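Local atomic coordinates of Alp7A (PDB entry 5EC0), a protein that binds ADP as a plasmid-encoded bacterial actin-like protein and probably forms cytoskeletal filaments that segregate plasmid DNA. Residues Q126-I131 against S181-W186; D219-P224 against K228-R233. One frame throughout, in Å; residues are numbered along the deposited sequence.

Contact 1: Q126-I131 against S181-W186; sequences QTMLPI and SEVARW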
# COMPACT_ATOMS: atom_id res chain seq x y z
N GLN A 126 -10.53 -8.40 -2.03
CA GLN A 126 -9.33 -8.93 -1.44
C GLN A 126 -8.51 -7.80 -0.83
O GLN A 126 -8.33 -6.72 -1.44
CB GLN A 126 -8.53 -9.70 -2.50
CG GLN A 126 -7.68 -10.80 -1.96
CD GLN A 126 -6.97 -11.58 -3.05
OE1 GLN A 126 -6.58 -12.73 -2.83
NE2 GLN A 126 -6.78 -10.96 -4.23
N THR A 127 -8.05 -8.03 0.39
CA THR A 127 -7.11 -7.12 1.03
C THR A 127 -6.07 -7.97 1.77
O THR A 127 -5.85 -9.15 1.41
CB THR A 127 -7.83 -6.09 1.96
OG1 THR A 127 -6.88 -5.14 2.45
CG2 THR A 127 -8.56 -6.77 3.15
N MET A 128 -5.40 -7.40 2.76
CA MET A 128 -4.34 -8.12 3.45
C MET A 128 -4.07 -7.46 4.80
O MET A 128 -4.58 -6.38 5.07
CB MET A 128 -3.06 -8.17 2.59
CG MET A 128 -2.79 -6.88 1.84
SD MET A 128 -1.46 -6.92 0.62
CE MET A 128 -1.73 -5.35 -0.17
N LEU A 129 -3.28 -8.12 5.65
CA LEU A 129 -2.91 -7.57 6.96
C LEU A 129 -1.39 -7.48 7.12
O LEU A 129 -0.66 -8.36 6.67
CB LEU A 129 -3.48 -8.42 8.09
CG LEU A 129 -4.98 -8.29 8.38
CD1 LEU A 129 -5.33 -9.15 9.57
CD2 LEU A 129 -5.32 -6.83 8.63
N PRO A 130 -0.92 -6.43 7.80
CA PRO A 130 0.52 -6.27 8.07
C PRO A 130 1.05 -7.31 9.07
O PRO A 130 0.33 -7.74 9.97
CB PRO A 130 0.62 -4.85 8.66
CG PRO A 130 -0.74 -4.57 9.27
CD PRO A 130 -1.74 -5.35 8.40
N ILE A 131 2.31 -7.69 8.90
CA ILE A 131 2.91 -8.72 9.74
C ILE A 131 2.96 -8.29 11.20
O ILE A 131 2.79 -9.13 12.10
CB ILE A 131 4.32 -9.09 9.21
CG1 ILE A 131 4.17 -9.80 7.86
CG2 ILE A 131 5.08 -10.01 10.18
CD1 ILE A 131 5.47 -9.99 7.13
N SER A 181 3.43 -8.29 2.41
CA SER A 181 4.85 -8.60 2.19
C SER A 181 5.05 -10.02 1.65
O SER A 181 5.73 -10.21 0.64
CB SER A 181 5.66 -8.41 3.49
OG SER A 181 5.28 -7.21 4.13
N GLU A 182 4.46 -11.01 2.31
CA GLU A 182 4.51 -12.37 1.80
C GLU A 182 3.76 -12.47 0.49
O GLU A 182 4.27 -13.07 -0.46
CB GLU A 182 3.96 -13.37 2.82
CG GLU A 182 4.01 -14.85 2.38
CD GLU A 182 2.80 -15.27 1.55
OE1 GLU A 182 1.75 -14.60 1.63
OE2 GLU A 182 2.90 -16.28 0.82
N VAL A 183 2.56 -11.89 0.41
CA VAL A 183 1.71 -12.05 -0.78
C VAL A 183 2.35 -11.44 -2.04
O VAL A 183 2.04 -11.83 -3.17
CB VAL A 183 0.28 -11.43 -0.59
CG1 VAL A 183 0.32 -9.91 -0.63
CG2 VAL A 183 -0.69 -11.95 -1.64
N ALA A 184 3.27 -10.50 -1.85
CA ALA A 184 3.93 -9.85 -2.96
C ALA A 184 4.73 -10.84 -3.81
O ALA A 184 5.07 -10.53 -4.95
CB ALA A 184 4.85 -8.74 -2.45
N ARG A 185 5.02 -12.01 -3.26
CA ARG A 185 5.83 -12.96 -4.01
C ARG A 185 5.07 -13.38 -5.25
O ARG A 185 5.68 -13.77 -6.23
CB ARG A 185 6.25 -14.17 -3.15
CG ARG A 185 5.11 -15.15 -2.83
CD ARG A 185 5.41 -16.09 -1.67
NE ARG A 185 4.22 -16.88 -1.35
CZ ARG A 185 3.92 -18.07 -1.86
NH1 ARG A 185 4.72 -18.69 -2.71
NH2 ARG A 185 2.78 -18.67 -1.49
N TRP A 186 3.74 -13.26 -5.25
CA TRP A 186 2.98 -13.68 -6.42
C TRP A 186 3.18 -12.71 -7.59
O TRP A 186 3.07 -13.11 -8.75
CB TRP A 186 1.50 -13.85 -6.08
CG TRP A 186 1.32 -15.10 -5.29
CD1 TRP A 186 1.08 -15.19 -3.94
CD2 TRP A 186 1.43 -16.45 -5.77
NE1 TRP A 186 1.02 -16.51 -3.57
CE2 TRP A 186 1.23 -17.30 -4.67
CE3 TRP A 186 1.68 -17.01 -7.04
CZ2 TRP A 186 1.25 -18.71 -4.79
CZ3 TRP A 186 1.70 -18.41 -7.16
CH2 TRP A 186 1.48 -19.24 -6.04
O HOH W 1 3.64 -6.71 6.56

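Contact 2: D219-P224 against K228-R233; sequences DLVLLP and KPPKSR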
# COMPACT_ATOMS: atom_id res chain seq x y z
N ASP A 219 9.08 -4.85 7.01
CA ASP A 219 8.64 -6.24 7.21
C ASP A 219 9.41 -7.20 6.32
O ASP A 219 9.57 -6.97 5.11
CB ASP A 219 7.14 -6.36 6.94
CG ASP A 219 6.33 -5.26 7.61
OD1 ASP A 219 5.99 -5.40 8.79
OD2 ASP A 219 6.05 -4.24 6.94
N LEU A 220 9.90 -8.28 6.91
CA LEU A 220 10.72 -9.23 6.17
C LEU A 220 10.13 -10.63 6.21
O LEU A 220 9.65 -11.10 7.25
CB LEU A 220 12.14 -9.24 6.73
CG LEU A 220 12.88 -7.89 6.71
CD1 LEU A 220 12.76 -7.18 8.04
CD2 LEU A 220 14.34 -8.09 6.35
N VAL A 221 10.16 -11.29 5.05
CA VAL A 221 9.69 -12.67 4.93
C VAL A 221 10.78 -13.57 4.35
O VAL A 221 11.40 -13.22 3.35
CB VAL A 221 8.45 -12.76 4.04
CG1 VAL A 221 7.74 -14.09 4.27
CG2 VAL A 221 7.51 -11.60 4.33
N LEU A 222 11.01 -14.72 4.97
CA LEU A 222 12.01 -15.65 4.44
C LEU A 222 11.33 -16.69 3.54
O LEU A 222 10.56 -17.52 4.01
CB LEU A 222 12.79 -16.32 5.57
CG LEU A 222 13.96 -17.26 5.20
CD1 LEU A 222 14.97 -16.50 4.36
CD2 LEU A 222 14.63 -17.83 6.46
N LEU A 223 11.59 -16.60 2.23
CA LEU A 223 11.01 -17.53 1.26
C LEU A 223 12.01 -18.58 0.82
O LEU A 223 13.05 -18.25 0.23
CB LEU A 223 10.48 -16.78 0.03
CG LEU A 223 9.56 -15.58 0.28
CD1 LEU A 223 9.14 -14.94 -1.03
CD2 LEU A 223 8.34 -15.96 1.08
N PRO A 224 11.71 -19.86 1.08
CA PRO A 224 12.55 -20.96 0.63
C PRO A 224 12.66 -20.98 -0.89
O PRO A 224 11.74 -20.52 -1.57
CB PRO A 224 11.82 -22.21 1.15
CG PRO A 224 10.94 -21.72 2.24
CD PRO A 224 10.53 -20.33 1.83
N LYS A 228 8.80 -20.06 -2.53
CA LYS A 228 7.79 -20.95 -1.97
C LYS A 228 7.25 -20.35 -0.68
O LYS A 228 7.84 -19.39 -0.17
CB LYS A 228 8.40 -22.35 -1.73
CG LYS A 228 8.72 -23.09 -3.03
CD LYS A 228 9.52 -24.36 -2.81
CE LYS A 228 9.81 -25.05 -4.14
NZ LYS A 228 8.57 -25.20 -4.95
N PRO A 229 6.13 -20.88 -0.15
CA PRO A 229 5.60 -20.26 1.07
C PRO A 229 6.58 -20.36 2.24
O PRO A 229 7.38 -21.29 2.30
CB PRO A 229 4.32 -21.08 1.35
CG PRO A 229 3.98 -21.74 0.07
CD PRO A 229 5.28 -21.99 -0.63
N PRO A 230 6.52 -19.40 3.16
CA PRO A 230 7.35 -19.43 4.37
C PRO A 230 7.12 -20.73 5.12
O PRO A 230 6.01 -21.24 5.10
CB PRO A 230 6.84 -18.23 5.18
CG PRO A 230 6.22 -17.32 4.15
CD PRO A 230 5.64 -18.21 3.11
N LYS A 231 8.16 -21.25 5.77
CA LYS A 231 8.06 -22.55 6.45
C LYS A 231 7.28 -22.45 7.76
O LYS A 231 6.49 -23.34 8.09
CB LYS A 231 9.45 -23.12 6.72
CG LYS A 231 10.24 -23.51 5.47
CD LYS A 231 9.84 -24.89 4.96
CE LYS A 231 10.66 -25.32 3.73
NZ LYS A 231 12.07 -25.78 4.04
N SER A 232 7.51 -21.38 8.51
CA SER A 232 6.81 -21.18 9.78
C SER A 232 6.67 -19.70 10.16
O SER A 232 7.10 -18.80 9.45
CB SER A 232 7.53 -21.90 10.91
OG SER A 232 8.73 -21.23 11.25
N ARG A 233 6.07 -19.49 11.32
CA ARG A 233 5.86 -18.17 11.88
C ARG A 233 7.15 -17.37 12.06
O ARG A 233 7.15 -16.13 12.00
CB ARG A 233 5.12 -18.32 13.20
CG ARG A 233 5.14 -17.10 14.05
CD ARG A 233 4.61 -17.41 15.41
NE ARG A 233 3.96 -16.25 15.99
CZ ARG A 233 2.67 -15.98 15.83
NH1 ARG A 233 1.90 -16.79 15.12
NH2 ARG A 233 2.16 -14.90 16.40
O HOH W 2 10.73 -19.95 5.57

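Contact 1: Q126-I131 against S181-W186
Met128 and Val183 meet at roughly a right angle, with Met128 SD 3.7 Å from Val183 CG1, in the first of two apolar touches between residues 126-131 and 181-186. Met128 places its CG between the backbone N and the carbonyl carbon (chi1 39°), and from there the chain runs out extended, so that sulfur rather than CG meets the valine. In the second, Ile131 CD1 packs alongside the serine methylene, 4.0 Å from Ser181 CB.

The polar link is indirect. A water accepts the backbone N-H of Ile131, N to water oxygen 2.9 Å, and donates to Ser181 OG at 3.0 Å. The same hydroxyl is hydrogen-bonded to Asp212, so this buried hydroxyl has two polar partners, the water and Asp212.

Charge is handled within residues 181-186. A type I turn runs from Glu182 to Arg185, and its two end residues form a salt bridge, Arg185 NE to Glu182 OE2 at 2.6 Å. The donor approaches from above the carboxylate plane, 41° out of it. Beyond the turn, Trp186 NE1 lies 3.4 Å over one face of the Arg185 guanidinium, offset toward its rim.

Asn365 and Leu372 of helix 364-386 also touch Met128 and Val183, respectively. The contact thus joins the end of strand 119-129 to the turn leading into helix 185-189, in the buried interior of the actin-like ATPase fold, with the side chain of Ser181 about 6 Å from the bound magnesium ion and about 9 Å from ADP.

Contact 2: D219-P224 against K228-R233
Val221 turns CG1 anti to its own amide nitrogen (chi1 -163°), which carries this methyl to Pro230 CG at 3.6 Å; Leu223 sets CG beside its backbone N (chi1 -50°) and brings CD2 to 4.0 Å from the same proline carbon. Both leucine and valine belong to strand 218-223 of the mixed sheet in the C-terminal domain, and the proline-rich segment 228-231 lies in the long connection of a beta hairpin between this strand and its antiparallel neighbour, 236-239. The Leu223 side chain and the Pro230 ring lie side by side and point the same way, while Phe236 of the neighbouring strand also touches both Val221 and Pro230.

The Pro224 ring, at the strand's exit, packs on the returning loop: its CD is 3.3 Å from Pro229 O, and its CG lies 3.8 Å from Lys231 CG. Both CG and CE of Lys231 sit beside this CG corner of the ring. An alanine at Pro224 would lose CG and CD, and would probably leave the Lys231 methylenes without their apolar support and open a gap beside Pro229.

Polar links tie the backbones at two points. A water donates to Leu222 O and accepts from Lys231 N, 2.9 Å from each. Closing the loop directly, Lys228 N donates to Pro224 O over 3.1 Å, nearly straight at 171°.

Overall arrangement
Contact 1 is wholly buried and near the nucleotide; contact 2 lies further from the centre of the chain, partly open to solvent and away from the annotated sites. The first is sparse, joining elements fifty residues apart, whereas the second covers more than twice the area within one local connection and is dominated by prolines. Each includes a water bridge to a backbone N-H, but only contact 2 adds a direct hydrogen bond between its segments. Strand 218-223 connects them: Asp219 CB comes within 3.5 Å of Ser181 OG, and Arg185 CB packs 3.7 Å from Leu223 CD1. The Arg185 guanidinium reaches on to the loop of contact 2, touching Pro229 and hydrogen-bonding through NH1 to Leu227 O.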